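Local coordinates for Serine/threonine-protein phosphatase 2A regulatory subunit B'' subunit alpha (Homo sapiens, PDB 4I5J) that binds calcium through an EF hand and, as a regulatory subunit of protein phosphatase 2A, might modulate the substrate selectivity, activity and localization of the catalytic enzyme, at residues 151-154 and 155-158; 191-194 and 195-199; 198-201 and 202-206; 251-254 and 255-258. All blocks are in the same frame, centred on the assembly; numbering follows the deposited sequence.

Contact 1 of 4, residues 151-154 and 155-158; sequences IERI and FSGA
The guanidinium of R153 reaches forward over the turn that follows its helix: S156 OG lies over one of its faces, and NH2 reaches the methyl of A158, 3.4 Å from CB. Bends at chi2 (-68°) and chi3 (-59°) curl the chain that way instead of letting it run out from the helix. Its polar end is spent on the neighbouring helix, NE on C198 O and NH2 on R197 O. With R153 cut back to an alanine, those two carbonyls would probably lose these donors, and S156 and A158 the guanidinium they touch. After I154 the helix ends. F155 N still closes a helical bond to I151 O (3.0 Å), whereas S156 N turns to R153 O, approaching from above the carbonyl plane. S156 OG accepts from A158 N at 3.0 Å, an ST turn that rounds the corner through G157, whose positive phi suits a residue without CB. The F155 ring lies alongside I151, CD2 4.1 Å from CG2, and also meets I154 CG2. This is the C-terminal end of helix 148-154: F155 packs on helix 135-138 and on M171 of strand 170-171, while I154 faces Y194, W195 and C198 of helix 189-199.

Contact 2 of 4, residues 191-194 and 195-199; sequences SIEY and WFRCM
Aromatic contacts dominate one flank of this helix, where the edge of Y194 is set against the face of W195 in a T-shaped pair, centroids 5.0 Å apart and planes at 76°. Y194 CD2 stands 3.8 Å above the middle of the indole. Different first torsions bring these sequence neighbours together: Y194 has CG anti to its own N (chi1 -176°), W195 has CG beside it (chi1 -61°). One turn on, C198 SG lies obliquely 5.0 Å from the centre of the tyrosine ring. Both rings also pack on F179 of helix 173-184, and W195 meets Y267 and F271. The segments belong to helix 189-199, the entering helix of the calcium-binding EF hand, and its aromatic flank faces the core. A leucine in place of W195 would probably take away the face on which Y194 rests and leave S182 O without the indole N-H it receives. Among polar contacts, S191 OG and W195 NE1 both bond to S182 O and lie 3.3 Å from each other. On another flank E193 and R197 form a salt bridge one turn apart: NE reaches OE2 at 3.1 Å on its anti side, with a weaker reach from NH2. Backbone bonds join W195 N to S191 O (2.9 Å) and R197 N to E193 O (2.8 Å).

Contact 3 of 4, residues 198-201 and 202-206; sequences CMDV and DGDGV. With CA (calcium ion), chain B.
D200 OD1 is bound to the calcium ion at 2.3 Å and also takes a weak bond from D204 N, while the other oxygen of the same carboxylate, OD2, accepts from G205 N at 2.7 Å on its syn side. OD1 serves mainly the metal and OD2 the backbone N-H of G205, which together fix the rotation of the group. D202 OD1, D204 OD1 and V206 O bind calcium as well, V206 at 2.3 Å. Both D202 and D204 have CG tucked between backbone N and carbonyl carbon (chi1 62° and 63°), which brings OD1 of each to the calcium and to the backbone N two residues on. This is the calcium loop of an EF hand, leaving helix 189-199 and leading to helix 209-226, whose E211 completes the site with OE1 and OE2. Two successive Asx turns shape it: D202 OD1 accepts from D204 N at 3.1 Å, and D204 OD1 from V206 N, each donor coming from above the carboxylate plane. Water 2, 2.4 Å from the calcium, donates to D202 OD2 and D204 OD2. The charge of the ion probably offsets the mutual repulsion of the gathered carboxylates. A type I turn opens the loop, G203 N bonding to D200 O at 2.9 Å.

Contact 4 of 4, residues 251-254 and 255-258; sequences KITL and RDLK
Reciprocal hydrogen bonds join T253 and D256 across the start of the helix. T253 OG1 accepts from D256 N at 2.9 Å, and D256 OD2 accepts from T253 N at 2.9 Å in a nearly straight bond (170°), met from above the carboxylate plane. The hydroxyl is placed by a chi1 of 72°, which sets OG1 between backbone N and carbonyl carbon, facing the first helical turn. Water 3 lies between K251 O and D256 OD2; OD1 receives a weak bond from A247 N. Together the pair is a capping box, with T253 as N-cap of helix 254-260. I252, just before it, is backbone-bonded to L207, which follows the V206 ligand of the calcium loop. The N-terminal end of the helix would probably help to stabilise the negative charge of D256. Backbone bonds then begin the helix proper, L257 N to T253 O and K258 N to L254 O at 2.8 Å. Two apolar contacts flank the turn. I252 CG2 meets L257 CG at 3.8 Å, the two side chains crossing at about a right angle, and both also touch F266 of helix 263-271. The extended K258 chain crosses L254 obliquely, CE 3.9 Å from CG, while L254 packs on I192, E193 and F196 of helix 189-199.

In the fold
Along the chain, contact 1 comes first, where helix 148-154 ends and turns into the loop toward strand 170-171. Contact 2 follows within helix 189-199, and contact 3 starts on its last residues, sharing C198 and M199, to form the calcium loop before helix 209-226. Contact 4 opens helix 254-260 later on. The four lie in series; none nests within another. Contact 1 meets the end of contact 2 through R153 and I154, and R153 also packs on the start of contact 3. The F196 ring of contact 2 touches both G205 and V206 of contact 3 and, in contact 4, the backbone of I252 to L254 and the L257 side chain, while V206 packs against I252. Contacts 1 and 4 stay apart, with helix 189-199 and its loop connecting them.

Contact 1 of 4, residues 151-154 and 155-158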
ATOM      1  N   ILE A 151      -5.434  12.792  -1.028  1.00 34.62           N
ATOM      2  CA  ILE A 151      -5.463  12.262  -2.399  1.00 41.03           C
ATOM      3  C   ILE A 151      -4.485  13.032  -3.287  1.00 38.18           C
ATOM      4  O   ILE A 151      -3.728  12.443  -4.058  1.00 37.93           O
ATOM      5  CB  ILE A 151      -6.888  12.307  -3.011  1.00 41.64           C
ATOM      6  CG1 ILE A 151      -7.862  11.419  -2.219  1.00 43.69           C
ATOM      7  CG2 ILE A 151      -6.861  11.918  -4.484  1.00 38.13           C
ATOM      8  CD1 ILE A 151      -7.528   9.956  -2.198  1.00 48.31           C
ATOM      9  N   GLU A 152      -4.481  14.350  -3.146  1.00 35.33           N
ATOM     10  CA  GLU A 152      -3.513  15.195  -3.834  1.00 32.39           C
ATOM     11  C   GLU A 152      -2.093  14.755  -3.487  1.00 34.34           C
ATOM     12  O   GLU A 152      -1.212  14.716  -4.352  1.00 33.12           O
ATOM     13  CB  GLU A 152      -3.747  16.670  -3.468  1.00 40.35           C
ATOM     14  CG  GLU A 152      -2.832  17.663  -4.153  1.00 53.23           C
ATOM     15  CD  GLU A 152      -3.267  19.108  -3.901  1.00 72.04           C
ATOM     16  OE1 GLU A 152      -4.317  19.316  -3.246  1.00 76.40           O
ATOM     17  OE2 GLU A 152      -2.560  20.035  -4.355  1.00 77.08           O
ATOM     18  N   ARG A 153      -1.870  14.384  -2.231  1.00 35.77           N
ATOM     19  CA  ARG A 153      -0.553  13.877  -1.836  1.00 34.17           C
ATOM     20  C   ARG A 153      -0.223  12.543  -2.511  1.00 33.50           C
ATOM     21  O   ARG A 153       0.906  12.307  -2.941  1.00 34.61           O
ATOM     22  CB  ARG A 153      -0.456  13.773  -0.313  1.00 32.62           C
ATOM     23  CG  ARG A 153      -0.423  15.141   0.409  1.00 34.39           C
ATOM     24  CD  ARG A 153       0.865  15.879   0.102  1.00 35.13           C
ATOM     25  NE  ARG A 153       2.005  15.077   0.539  1.00 35.56           N
ATOM     26  CZ  ARG A 153       3.195  15.082  -0.048  1.00 33.61           C
ATOM     27  NH1 ARG A 153       3.415  15.866  -1.095  1.00 39.79           N
ATOM     28  NH2 ARG A 153       4.166  14.312   0.421  1.00 33.36           N
ATOM     29  N   ILE A 154      -1.203  11.660  -2.597  1.00 31.63           N
ATOM     30  CA  ILE A 154      -1.002  10.407  -3.317  1.00 36.38           C
ATOM     31  C   ILE A 154      -0.561  10.678  -4.753  1.00 38.25           C
ATOM     32  O   ILE A 154       0.319  10.004  -5.280  1.00 45.66           O
ATOM     33  CB  ILE A 154      -2.274   9.580  -3.312  1.00 38.32           C
ATOM     34  CG1 ILE A 154      -2.489   8.954  -1.927  1.00 29.35           C
ATOM     35  CG2 ILE A 154      -2.225   8.518  -4.402  1.00 36.60           C
ATOM     36  CD1 ILE A 154      -3.984   8.666  -1.649  1.00 34.03           C
ATOM     37  N   PHE A 155      -1.148  11.700  -5.368  1.00 36.07           N
ATOM     38  CA  PHE A 155      -0.858  12.020  -6.761  1.00 43.07           C
ATOM     39  C   PHE A 155       0.340  12.957  -6.924  1.00 47.25           C
ATOM     40  O   PHE A 155       0.632  13.408  -8.033  1.00 48.76           O
ATOM     41  CB  PHE A 155      -2.100  12.619  -7.423  1.00 40.05           C
ATOM     42  CG  PHE A 155      -3.062  11.585  -7.915  1.00 34.77           C
ATOM     43  CD1 PHE A 155      -3.144  11.291  -9.260  1.00 32.07           C
ATOM     44  CD2 PHE A 155      -3.866  10.886  -7.030  1.00 32.23           C
ATOM     45  CE1 PHE A 155      -4.019  10.331  -9.727  1.00 32.59           C
ATOM     46  CE2 PHE A 155      -4.738   9.914  -7.492  1.00 31.88           C
ATOM     47  CZ  PHE A 155      -4.821   9.643  -8.843  1.00 34.76           C
ATOM     48  N   SER A 156       1.039  13.216  -5.819  1.00 37.27           N
ATOM     49  CA  SER A 156       2.186  14.142  -5.773  1.00 45.98           C
ATOM     50  C   SER A 156       3.509  13.498  -6.135  1.00 41.93           C
ATOM     51  O   SER A 156       4.491  14.187  -6.398  1.00 44.34           O
ATOM     52  CB  SER A 156       2.356  14.687  -4.355  1.00 48.32           C
ATOM     53  OG  SER A 156       2.784  13.642  -3.476  1.00 48.40           O
ATOM     54  N   GLY A 157       3.558  12.179  -6.078  1.00 36.27           N
ATOM     55  CA  GLY A 157       4.812  11.468  -6.270  1.00 39.31           C
ATOM     56  C   GLY A 157       5.378  10.972  -4.950  1.00 41.88           C
ATOM     57  O   GLY A 157       6.399  10.283  -4.921  1.00 45.12           O
ATOM     58  N   ALA A 158       4.705  11.306  -3.850  1.00 37.33           N
ATOM     59  CA  ALA A 158       5.143  10.877  -2.508  1.00 31.38           C
ATOM     60  C   ALA A 158       5.252   9.369  -2.331  1.00 35.94           C
ATOM     61  O   ALA A 158       6.073   8.894  -1.549  1.00 32.09           O
ATOM     62  CB  ALA A 158       4.220  11.432  -1.466  1.00 33.78           C
TER
HETATM   63  O   HOH W   1       2.746   9.326  -5.524  1.00 32.27           O

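Contact 2 of 4, residues 191-194 and 195-199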
ATOM      1  N   SER A 191       1.830   0.009   4.685  1.00 28.58           N
ATOM      2  CA  SER A 191       0.744   0.974   4.689  1.00 30.91           C
ATOM      3  C   SER A 191       1.060   2.187   5.570  1.00 34.05           C
ATOM      4  O   SER A 191       0.855   3.352   5.162  1.00 30.31           O
ATOM      5  CB  SER A 191      -0.518   0.308   5.197  1.00 28.25           C
ATOM      6  OG  SER A 191      -1.565   1.260   5.286  1.00 36.10           O
ATOM      7  N   ILE A 192       1.569   1.916   6.770  1.00 33.96           N
ATOM      8  CA  ILE A 192       1.909   2.981   7.715  1.00 34.19           C
ATOM      9  C   ILE A 192       2.957   3.898   7.102  1.00 33.63           C
ATOM     10  O   ILE A 192       2.900   5.111   7.283  1.00 40.73           O
ATOM     11  CB  ILE A 192       2.392   2.427   9.068  1.00 36.35           C
ATOM     12  CG1 ILE A 192       1.293   1.585   9.712  1.00 33.97           C
ATOM     13  CG2 ILE A 192       2.824   3.573  10.046  1.00 33.18           C
ATOM     14  CD1 ILE A 192       1.773   0.844  10.973  1.00 40.32           C
ATOM     15  N   GLU A 193       3.896   3.334   6.347  1.00 36.04           N
ATOM     16  CA  GLU A 193       4.894   4.172   5.691  1.00 34.68           C
ATOM     17  C   GLU A 193       4.259   4.944   4.543  1.00 30.45           C
ATOM     18  O   GLU A 193       4.549   6.131   4.332  1.00 32.01           O
ATOM     19  CB  GLU A 193       6.059   3.338   5.164  1.00 31.76           C
ATOM     20  CG  GLU A 193       7.003   4.183   4.348  1.00 38.39           C
ATOM     21  CD  GLU A 193       8.372   3.571   4.238  1.00 47.54           C
ATOM     22  OE1 GLU A 193       8.558   2.465   4.795  1.00 47.85           O
ATOM     23  OE2 GLU A 193       9.246   4.194   3.588  1.00 44.64           O
ATOM     24  N   TYR A 194       3.363   4.266   3.829  1.00 27.20           N
ATOM     25  CA  TYR A 194       2.659   4.840   2.687  1.00 24.75           C
ATOM     26  C   TYR A 194       1.915   6.112   3.121  1.00 29.99           C
ATOM     27  O   TYR A 194       2.051   7.162   2.486  1.00 27.63           O
ATOM     28  CB  TYR A 194       1.695   3.793   2.115  1.00 27.18           C
ATOM     29  CG  TYR A 194       0.928   4.171   0.864  1.00 29.98           C
ATOM     30  CD1 TYR A 194       1.331   3.712  -0.380  1.00 24.55           C
ATOM     31  CD2 TYR A 194      -0.222   4.949   0.935  1.00 28.67           C
ATOM     32  CE1 TYR A 194       0.621   4.022  -1.527  1.00 30.50           C
ATOM     33  CE2 TYR A 194      -0.948   5.266  -0.213  1.00 25.08           C
ATOM     34  CZ  TYR A 194      -0.509   4.802  -1.441  1.00 30.85           C
ATOM     35  OH  TYR A 194      -1.200   5.108  -2.597  1.00 30.08           O
ATOM     36  N   TRP A 195       1.140   6.030   4.200  1.00 31.89           N
ATOM     37  CA  TRP A 195       0.404   7.210   4.669  1.00 32.08           C
ATOM     38  C   TRP A 195       1.327   8.235   5.300  1.00 27.13           C
ATOM     39  O   TRP A 195       1.062   9.436   5.237  1.00 34.24           O
ATOM     40  CB  TRP A 195      -0.733   6.835   5.614  1.00 32.26           C
ATOM     41  CG  TRP A 195      -1.693   5.960   4.922  1.00 36.34           C
ATOM     42  CD1 TRP A 195      -1.950   4.648   5.192  1.00 30.60           C
ATOM     43  CD2 TRP A 195      -2.480   6.298   3.774  1.00 29.43           C
ATOM     44  NE1 TRP A 195      -2.861   4.155   4.290  1.00 31.52           N
ATOM     45  CE2 TRP A 195      -3.204   5.147   3.411  1.00 31.08           C
ATOM     46  CE3 TRP A 195      -2.645   7.465   3.022  1.00 29.43           C
ATOM     47  CZ2 TRP A 195      -4.102   5.132   2.335  1.00 28.29           C
ATOM     48  CZ3 TRP A 195      -3.525   7.455   1.949  1.00 32.80           C
ATOM     49  CH2 TRP A 195      -4.244   6.294   1.617  1.00 32.65           C
ATOM     50  N   PHE A 196       2.429   7.769   5.882  1.00 33.39           N
ATOM     51  CA  PHE A 196       3.408   8.697   6.438  1.00 32.68           C
ATOM     52  C   PHE A 196       4.016   9.541   5.324  1.00 31.65           C
ATOM     53  O   PHE A 196       4.136  10.747   5.467  1.00 31.00           O
ATOM     54  CB  PHE A 196       4.507   7.969   7.195  1.00 31.89           C
ATOM     55  CG  PHE A 196       5.477   8.896   7.866  1.00 32.43           C
ATOM     56  CD1 PHE A 196       5.295   9.262   9.195  1.00 25.76           C
ATOM     57  CD2 PHE A 196       6.560   9.419   7.167  1.00 30.34           C
ATOM     58  CE1 PHE A 196       6.174  10.128   9.823  1.00 30.31           C
ATOM     59  CE2 PHE A 196       7.442  10.304   7.784  1.00 34.71           C
ATOM     60  CZ  PHE A 196       7.256  10.656   9.110  1.00 30.55           C
ATOM     61  N   ARG A 197       4.404   8.914   4.212  1.00 27.10           N
ATOM     62  CA  ARG A 197       4.978   9.665   3.097  1.00 27.72           C
ATOM     63  C   ARG A 197       3.969  10.662   2.524  1.00 33.56           C
ATOM     64  O   ARG A 197       4.343  11.724   2.004  1.00 32.03           O
ATOM     65  CB  ARG A 197       5.376   8.698   1.981  1.00 33.58           C
ATOM     66  CG  ARG A 197       6.702   8.034   2.181  1.00 35.37           C
ATOM     67  CD  ARG A 197       6.799   6.749   1.368  1.00 35.90           C
ATOM     68  NE  ARG A 197       8.151   6.224   1.466  1.00 45.88           N
ATOM     69  CZ  ARG A 197       9.016   6.223   0.462  1.00 54.03           C
ATOM     70  NH1 ARG A 197       8.653   6.688  -0.733  1.00 50.04           N
ATOM     71  NH2 ARG A 197      10.231   5.726   0.651  1.00 59.11           N
ATOM     72  N   CYS A 198       2.682  10.305   2.567  1.00 27.48           N
ATOM     73  CA  CYS A 198       1.669  11.245   2.074  1.00 29.44           C
ATOM     74  C   CYS A 198       1.517  12.431   3.026  1.00 32.76           C
ATOM     75  O   CYS A 198       1.367  13.565   2.581  1.00 31.97           O
ATOM     76  CB  CYS A 198       0.315  10.568   1.892  1.00 29.58           C
ATOM     77  SG  CYS A 198       0.291   9.392   0.556  1.00 30.91           S
ATOM     78  N   MET A 199       1.559  12.167   4.330  1.00 31.42           N
ATOM     79  CA  MET A 199       1.436  13.238   5.325  1.00 36.31           C
ATOM     80  C   MET A 199       2.695  14.077   5.464  1.00 34.78           C
ATOM     81  O   MET A 199       2.623  15.251   5.844  1.00 38.74           O
ATOM     82  CB  MET A 199       1.029  12.689   6.690  1.00 31.35           C
ATOM     83  CG  MET A 199      -0.401  12.146   6.703  1.00 35.63           C
ATOM     84  SD  MET A 199      -1.021  11.877   8.381  1.00 36.74           S
ATOM     85  CE  MET A 199      -1.108  13.600   8.927  1.00 37.07           C
TER

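Contact 3 of 4, residues 198-201 and 202-206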
ATOM      1  N   CYS A 198       2.682  10.305   2.567  1.00 27.48           N
ATOM      2  CA  CYS A 198       1.669  11.245   2.074  1.00 29.44           C
ATOM      3  C   CYS A 198       1.517  12.431   3.026  1.00 32.76           C
ATOM      4  O   CYS A 198       1.367  13.565   2.581  1.00 31.97           O
ATOM      5  CB  CYS A 198       0.315  10.568   1.892  1.00 29.58           C
ATOM      6  SG  CYS A 198       0.291   9.392   0.556  1.00 30.91           S
ATOM      7  N   MET A 199       1.559  12.167   4.330  1.00 31.42           N
ATOM      8  CA  MET A 199       1.436  13.238   5.325  1.00 36.31           C
ATOM      9  C   MET A 199       2.695  14.077   5.464  1.00 34.78           C
ATOM     10  O   MET A 199       2.623  15.251   5.844  1.00 38.74           O
ATOM     11  CB  MET A 199       1.029  12.689   6.690  1.00 31.35           C
ATOM     12  CG  MET A 199      -0.401  12.146   6.703  1.00 35.63           C
ATOM     13  SD  MET A 199      -1.021  11.877   8.381  1.00 36.74           S
ATOM     14  CE  MET A 199      -1.108  13.600   8.927  1.00 37.07           C
ATOM     15  N   ASP A 200       3.845  13.493   5.151  1.00 30.59           N
ATOM     16  CA  ASP A 200       5.095  14.241   5.239  1.00 33.31           C
ATOM     17  C   ASP A 200       5.220  15.183   4.048  1.00 34.60           C
ATOM     18  O   ASP A 200       6.037  14.959   3.157  1.00 33.55           O
ATOM     19  CB  ASP A 200       6.292  13.289   5.305  1.00 29.91           C
ATOM     20  CG  ASP A 200       7.597  14.010   5.586  1.00 33.91           C
ATOM     21  OD1 ASP A 200       7.561  15.211   5.897  1.00 34.80           O
ATOM     22  OD2 ASP A 200       8.666  13.376   5.496  1.00 39.61           O
ATOM     23  N   VAL A 201       4.405  16.233   4.041  1.00 35.21           N
ATOM     24  CA  VAL A 201       4.334  17.134   2.897  1.00 35.24           C
ATOM     25  C   VAL A 201       5.698  17.600   2.384  1.00 40.95           C
ATOM     26  O   VAL A 201       5.975  17.499   1.189  1.00 40.46           O
ATOM     27  CB  VAL A 201       3.483  18.359   3.209  1.00 36.63           C
ATOM     28  CG1 VAL A 201       3.487  19.334   2.018  1.00 34.86           C
ATOM     29  CG2 VAL A 201       2.068  17.943   3.578  1.00 39.90           C
ATOM     30  N   ASP A 202       6.554  18.095   3.278  1.00 44.53           N
ATOM     31  CA  ASP A 202       7.847  18.644   2.853  1.00 42.10           C
ATOM     32  C   ASP A 202       8.915  17.563   2.701  1.00 40.84           C
ATOM     33  O   ASP A 202      10.039  17.841   2.308  1.00 46.86           O
ATOM     34  CB  ASP A 202       8.327  19.756   3.806  1.00 44.04           C
ATOM     35  CG  ASP A 202       8.550  19.265   5.240  1.00 45.07           C
ATOM     36  OD1 ASP A 202       8.641  18.043   5.462  1.00 43.16           O
ATOM     37  OD2 ASP A 202       8.621  20.108   6.164  1.00 48.39           O
ATOM     38  N   GLY A 203       8.569  16.337   3.070  1.00 38.06           N
ATOM     39  CA  GLY A 203       9.465  15.204   2.895  1.00 42.99           C
ATOM     40  C   GLY A 203      10.720  15.165   3.755  1.00 46.59           C
ATOM     41  O   GLY A 203      11.690  14.490   3.398  1.00 47.63           O
ATOM     42  N   ASP A 204      10.712  15.851   4.896  1.00 39.75           N
ATOM     43  CA  ASP A 204      11.894  15.871   5.759  1.00 35.79           C
ATOM     44  C   ASP A 204      11.990  14.691   6.720  1.00 39.10           C
ATOM     45  O   ASP A 204      12.897  14.631   7.536  1.00 43.62           O
ATOM     46  CB  ASP A 204      12.003  17.198   6.538  1.00 34.20           C
ATOM     47  CG  ASP A 204      10.837  17.425   7.505  1.00 47.57           C
ATOM     48  OD1 ASP A 204       9.886  16.593   7.541  1.00 45.40           O
ATOM     49  OD2 ASP A 204      10.865  18.461   8.217  1.00 48.23           O
ATOM     50  N   GLY A 205      11.058  13.755   6.642  1.00 38.37           N
ATOM     51  CA  GLY A 205      11.132  12.567   7.483  1.00 34.92           C
ATOM     52  C   GLY A 205      10.393  12.700   8.812  1.00 36.74           C
ATOM     53  O   GLY A 205      10.368  11.762   9.593  1.00 34.34           O
ATOM     54  N   VAL A 206       9.797  13.860   9.089  1.00 35.55           N
ATOM     55  CA  VAL A 206       8.964  13.995  10.281  1.00 36.02           C
ATOM     56  C   VAL A 206       7.672  14.732   9.957  1.00 37.36           C
ATOM     57  O   VAL A 206       7.619  15.494   8.998  1.00 38.46           O
ATOM     58  CB  VAL A 206       9.666  14.781  11.393  1.00 36.68           C
ATOM     59  CG1 VAL A 206      11.073  14.220  11.647  1.00 35.72           C
ATOM     60  CG2 VAL A 206       9.708  16.269  11.046  1.00 35.10           C
TER
HETATM   61 CA    CA B 501       7.610  17.021   7.280  1.00 35.54          CA
HETATM   62  O   HOH W   2       8.159  19.058   8.460  1.00 33.70           O

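Contact 4 of 4, residues 251-254 and 255-258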
ATOM      1  N   LYS A 251       7.809  16.851  15.918  1.00 34.24           N
ATOM      2  CA  LYS A 251       8.545  16.127  14.872  1.00 34.13           C
ATOM      3  C   LYS A 251       8.246  14.623  14.958  1.00 40.24           C
ATOM      4  O   LYS A 251       9.083  13.823  15.362  1.00 38.25           O
ATOM      5  CB  LYS A 251      10.057  16.411  14.962  1.00 45.58           C
ATOM      6  CG  LYS A 251      10.417  17.904  14.828  1.00 50.15           C
ATOM      7  CD  LYS A 251      11.880  18.202  15.118  1.00 54.46           C
ATOM      8  CE  LYS A 251      12.795  17.507  14.147  1.00 62.12           C
ATOM      9  NZ  LYS A 251      12.633  18.050  12.777  1.00 73.32           N
ATOM     10  N   ILE A 252       7.025  14.246  14.599  1.00 39.79           N
ATOM     11  CA  ILE A 252       6.607  12.846  14.677  1.00 27.66           C
ATOM     12  C   ILE A 252       7.248  11.998  13.595  1.00 25.10           C
ATOM     13  O   ILE A 252       7.162  12.331  12.410  1.00 33.32           O
ATOM     14  CB  ILE A 252       5.070  12.731  14.580  1.00 36.07           C
ATOM     15  CG1 ILE A 252       4.441  13.388  15.814  1.00 40.95           C
ATOM     16  CG2 ILE A 252       4.620  11.264  14.483  1.00 34.13           C
ATOM     17  CD1 ILE A 252       2.994  13.686  15.644  1.00 40.71           C
ATOM     18  N   THR A 253       7.889  10.897  13.997  1.00 41.99           N
ATOM     19  CA  THR A 253       8.574  10.033  13.048  1.00 37.28           C
ATOM     20  C   THR A 253       7.796   8.762  12.674  1.00 42.79           C
ATOM     21  O   THR A 253       6.816   8.377  13.314  1.00 39.33           O
ATOM     22  CB  THR A 253       9.968   9.594  13.560  1.00 38.98           C
ATOM     23  OG1 THR A 253       9.820   8.650  14.628  1.00 39.91           O
ATOM     24  CG2 THR A 253      10.781  10.787  14.031  1.00 44.51           C
ATOM     25  N   LEU A 254       8.253   8.097  11.624  1.00 39.65           N
ATOM     26  CA  LEU A 254       7.621   6.856  11.217  1.00 40.19           C
ATOM     27  C   LEU A 254       7.786   5.858  12.367  1.00 41.21           C
ATOM     28  O   LEU A 254       6.844   5.161  12.754  1.00 43.61           O
ATOM     29  CB  LEU A 254       8.282   6.338   9.947  1.00 42.42           C
ATOM     30  CG  LEU A 254       7.780   4.987   9.454  1.00 39.47           C
ATOM     31  CD1 LEU A 254       6.298   5.077   9.104  1.00 35.42           C
ATOM     32  CD2 LEU A 254       8.606   4.594   8.248  1.00 37.44           C
ATOM     33  N   ARG A 255       8.985   5.824  12.928  1.00 34.34           N
ATOM     34  CA  ARG A 255       9.254   5.021  14.105  1.00 41.17           C
ATOM     35  C   ARG A 255       8.250   5.293  15.235  1.00 45.26           C
ATOM     36  O   ARG A 255       7.755   4.345  15.840  1.00 50.18           O
ATOM     37  CB  ARG A 255      10.682   5.268  14.583  1.00 49.18           C
ATOM     38  CG  ARG A 255      11.214   4.226  15.543  1.00 63.45           C
ATOM     39  CD  ARG A 255      12.663   4.538  15.937  1.00 77.43           C
ATOM     40  NE  ARG A 255      13.345   3.352  16.449  1.00 88.94           N
ATOM     41  CZ  ARG A 255      13.297   2.947  17.715  1.00 95.33           C
ATOM     42  NH1 ARG A 255      12.605   3.636  18.615  1.00 94.15           N
ATOM     43  NH2 ARG A 255      13.945   1.849  18.083  1.00100.04           N
ATOM     44  N   ASP A 256       7.938   6.564  15.516  1.00 45.64           N
ATOM     45  CA  ASP A 256       6.960   6.881  16.575  1.00 47.79           C
ATOM     46  C   ASP A 256       5.594   6.287  16.228  1.00 50.52           C
ATOM     47  O   ASP A 256       4.892   5.755  17.089  1.00 49.86           O
ATOM     48  CB  ASP A 256       6.777   8.386  16.767  1.00 44.31           C
ATOM     49  CG  ASP A 256       8.040   9.094  17.224  1.00 47.87           C
ATOM     50  OD1 ASP A 256       8.825   8.546  18.027  1.00 51.22           O
ATOM     51  OD2 ASP A 256       8.245  10.227  16.756  1.00 49.49           O
ATOM     52  N   LEU A 257       5.215   6.391  14.959  1.00 46.10           N
ATOM     53  CA  LEU A 257       3.899   5.908  14.535  1.00 49.65           C
ATOM     54  C   LEU A 257       3.787   4.372  14.517  1.00 52.82           C
ATOM     55  O   LEU A 257       2.749   3.836  14.904  1.00 56.46           O
ATOM     56  CB  LEU A 257       3.461   6.555  13.208  1.00 45.77           C
ATOM     57  CG  LEU A 257       2.985   8.013  13.374  1.00 46.63           C
ATOM     58  CD1 LEU A 257       2.992   8.823  12.058  1.00 34.22           C
ATOM     59  CD2 LEU A 257       1.589   8.054  14.017  1.00 43.15           C
ATOM     60  N   LYS A 258       4.845   3.670  14.101  1.00 46.97           N
ATOM     61  CA  LYS A 258       4.865   2.202  14.202  1.00 50.36           C
ATOM     62  C   LYS A 258       4.891   1.766  15.666  1.00 61.14           C
ATOM     63  O   LYS A 258       4.195   0.833  16.044  1.00 65.13           O
ATOM     64  CB  LYS A 258       6.078   1.599  13.483  1.00 46.19           C
ATOM     65  CG  LYS A 258       6.085   1.753  11.977  1.00 44.50           C
ATOM     66  CD  LYS A 258       7.413   1.282  11.379  1.00 48.27           C
ATOM     67  CE  LYS A 258       7.329   1.181   9.864  1.00 51.05           C
ATOM     68  NZ  LYS A 258       8.589   0.687   9.243  1.00 56.23           N
TER
HETATM   69  O   HOH W   3       9.663  12.149  17.350  1.00 36.65           O